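Local coordinates for protein Nsp15 (Middle East respiratory syndrome-related coronavirus, PDB 5YVD) that cleaves RNA as a coronavirus endoribonuclease, probably at uridylates, and assembles as a hexamer, at residues A[79-84]-A[97-101]. Numbering follows the deposited sequence.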
loop_
_atom_site.group_PDB
_atom_site.type_symbol
_atom_site.label_atom_id
_atom_site.label_comp_id
_atom_site.label_asym_id
_atom_site.label_seq_id
_atom_site.Cartn_x
_atom_site.Cartn_y
_atom_site.Cartn_z
ATOM N N ILE A 79 -13.509 11.150 24.612
ATOM C CA ILE A 79 -13.855 11.814 23.334
ATOM C C ILE A 79 -14.192 13.300 23.566
ATOM O O ILE A 79 -14.472 13.706 24.709
ATOM C CB ILE A 79 -15.028 11.054 22.697
ATOM C CG1 ILE A 79 -15.430 11.630 21.346
ATOM C CG2 ILE A 79 -16.230 11.040 23.624
ATOM C CD1 ILE A 79 -16.295 10.661 20.556
ATOM N N CYS A 80 -14.130 14.126 22.524
ATOM C CA CYS A 80 -14.432 15.545 22.704
ATOM C C CYS A 80 -15.785 15.906 22.051
ATOM O O CYS A 80 -16.217 15.267 21.093
ATOM C CB CYS A 80 -13.298 16.416 22.141
ATOM S SG CYS A 80 -11.735 16.439 23.076
ATOM N N TYR A 81 -16.442 16.944 22.576
ATOM C CA TYR A 81 -17.760 17.362 22.106
ATOM C C TYR A 81 -17.688 18.529 21.161
ATOM O O TYR A 81 -17.483 19.660 21.574
ATOM C CB TYR A 81 -18.649 17.757 23.278
ATOM C CG TYR A 81 -20.089 18.089 22.896
ATOM C CD1 TYR A 81 -20.541 19.409 22.879
ATOM C CD2 TYR A 81 -21.004 17.076 22.566
ATOM C CE1 TYR A 81 -21.849 19.718 22.552
ATOM C CE2 TYR A 81 -22.320 17.381 22.233
ATOM C CZ TYR A 81 -22.743 18.708 22.223
ATOM O OH TYR A 81 -24.061 19.023 21.915
ATOM N N LYS A 82 -17.877 18.232 19.886
ATOM C CA LYS A 82 -18.000 19.236 18.838
ATOM C C LYS A 82 -16.681 19.910 18.539
ATOM O O LYS A 82 -16.644 20.940 17.883
ATOM C CB LYS A 82 -19.110 20.247 19.146
ATOM C CG LYS A 82 -20.496 19.742 18.773
ATOM C CD LYS A 82 -21.560 20.773 19.144
ATOM C CE LYS A 82 -22.686 20.826 18.123
ATOM N NZ LYS A 82 -23.358 19.505 17.980
ATOM N N PHE A 83 -15.598 19.292 18.978
ATOM C CA PHE A 83 -14.280 19.700 18.541
ATOM C C PHE A 83 -13.369 18.494 18.553
ATOM O O PHE A 83 -13.723 17.437 19.023
ATOM C CB PHE A 83 -13.704 20.847 19.411
ATOM C CG PHE A 83 -13.360 20.445 20.825
ATOM C CD1 PHE A 83 -14.338 20.405 21.802
ATOM C CD2 PHE A 83 -12.062 20.115 21.177
ATOM C CE1 PHE A 83 -14.029 20.021 23.090
ATOM C CE2 PHE A 83 -11.753 19.735 22.480
ATOM C CZ PHE A 83 -12.736 19.689 23.432
ATOM N N VAL A 84 -12.177 18.680 18.033
ATOM C CA VAL A 84 -11.215 17.609 17.916
ATOM C C VAL A 84 -9.855 18.215 18.190
ATOM O O VAL A 84 -9.606 19.380 17.861
ATOM C CB VAL A 84 -11.299 16.984 16.508
ATOM C CG1 VAL A 84 -10.244 17.556 15.566
ATOM C CG2 VAL A 84 -11.233 15.472 16.596
ATOM N N ALA A 97 -12.667 8.187 17.910
ATOM C CA ALA A 97 -13.974 8.626 17.447
ATOM C C ALA A 97 -14.102 10.105 17.700
ATOM O O ALA A 97 -13.306 10.685 18.414
ATOM C CB ALA A 97 -15.095 7.865 18.153
ATOM N N THR A 98 -15.144 10.696 17.135
ATOM C CA THR A 98 -15.370 12.122 17.197
ATOM C C THR A 98 -16.887 12.406 17.383
ATOM O O THR A 98 -17.729 11.503 17.246
ATOM C CB THR A 98 -14.804 12.736 15.915
ATOM O OG1 THR A 98 -14.343 14.060 16.176
ATOM C CG2 THR A 98 -15.832 12.770 14.839
ATOM N N ILE A 99 -17.233 13.639 17.746
ATOM C CA ILE A 99 -18.637 14.033 17.936
ATOM C C ILE A 99 -18.898 15.402 17.323
ATOM O O ILE A 99 -18.317 16.414 17.736
ATOM C CB ILE A 99 -19.029 14.084 19.415
ATOM C CG1 ILE A 99 -18.958 12.684 20.041
ATOM C CG2 ILE A 99 -20.443 14.632 19.568
ATOM C CD1 ILE A 99 -18.954 12.684 21.550
ATOM N N GLY A 100 -19.772 15.415 16.322
ATOM C CA GLY A 100 -20.153 16.629 15.659
ATOM C C GLY A 100 -18.996 17.295 14.983
ATOM O O GLY A 100 -18.898 18.512 15.006
ATOM N N VAL A 101 -18.124 16.513 14.358
ATOM C CA VAL A 101 -16.980 17.088 13.631
ATOM C C VAL A 101 -16.817 16.549 12.204
ATOM O O VAL A 101 -16.570 17.320 11.290
ATOM C CB VAL A 101 -15.670 16.857 14.409
ATOM C CG1 VAL A 101 -14.486 17.403 13.643
ATOM C CG2 VAL A 101 -15.740 17.520 15.764
HETATM O O HOH W 1 -14.777 15.178 18.735
#
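With CG1 of Ile79 turned anti to its own backbone nitrogen (chi1 -178°) and CG1 of Ile99 anti to its carbonyl carbon (chi1 -65°), the two isoleucines meet through their longer branches. They cross at about a right angle, CD1 of Ile79 lying 3.4 Å from CG1 of Ile99. The same Ile79 methyl also rests on the backbone between Ala97 and Thr98 and reaches the Ala97 methyl. The other branch of Ile99 is directed at the tyrosine, its CG2 standing 3.9 Å from CD2 of Tyr81 and approaching the ring obliquely. At the backbone of Ile99 the two segments are joined directly by one weak hydrogen bond, from Lys82 N to Ile99 O at 2.8 Å, bent to 129° at the hydrogen. A water does more of the polar work, bridging two groups from each segment: it donates to Cys80 O and Phe83 O, and its oxygen accepts from Ile99 N and from Thr98 OG1, 2.8 Å from the latter. Past the water, CG2 of Val84 lies 3.4 Å from Thr98 OG1, and CG2 of Val101 packs against the Lys82-Phe83 peptide, 3.7 Å from Phe83 N. The contact belongs to the middle domain, where strand 79-80 forms one edge of the mixed sheet within the chain. Strand 115-118 runs parallel beside it, bonding to Ile79 and Tyr81 through Cys116, while its Ile115 touches both Tyr81 and Ile99. Helix 124-129 meets the Tyr81 side chain through Ser124 and Lys127, and backbone bonds from Thr98 to Thr105 and Ile107 hold the 97-101 loop ahead of strand 115-118.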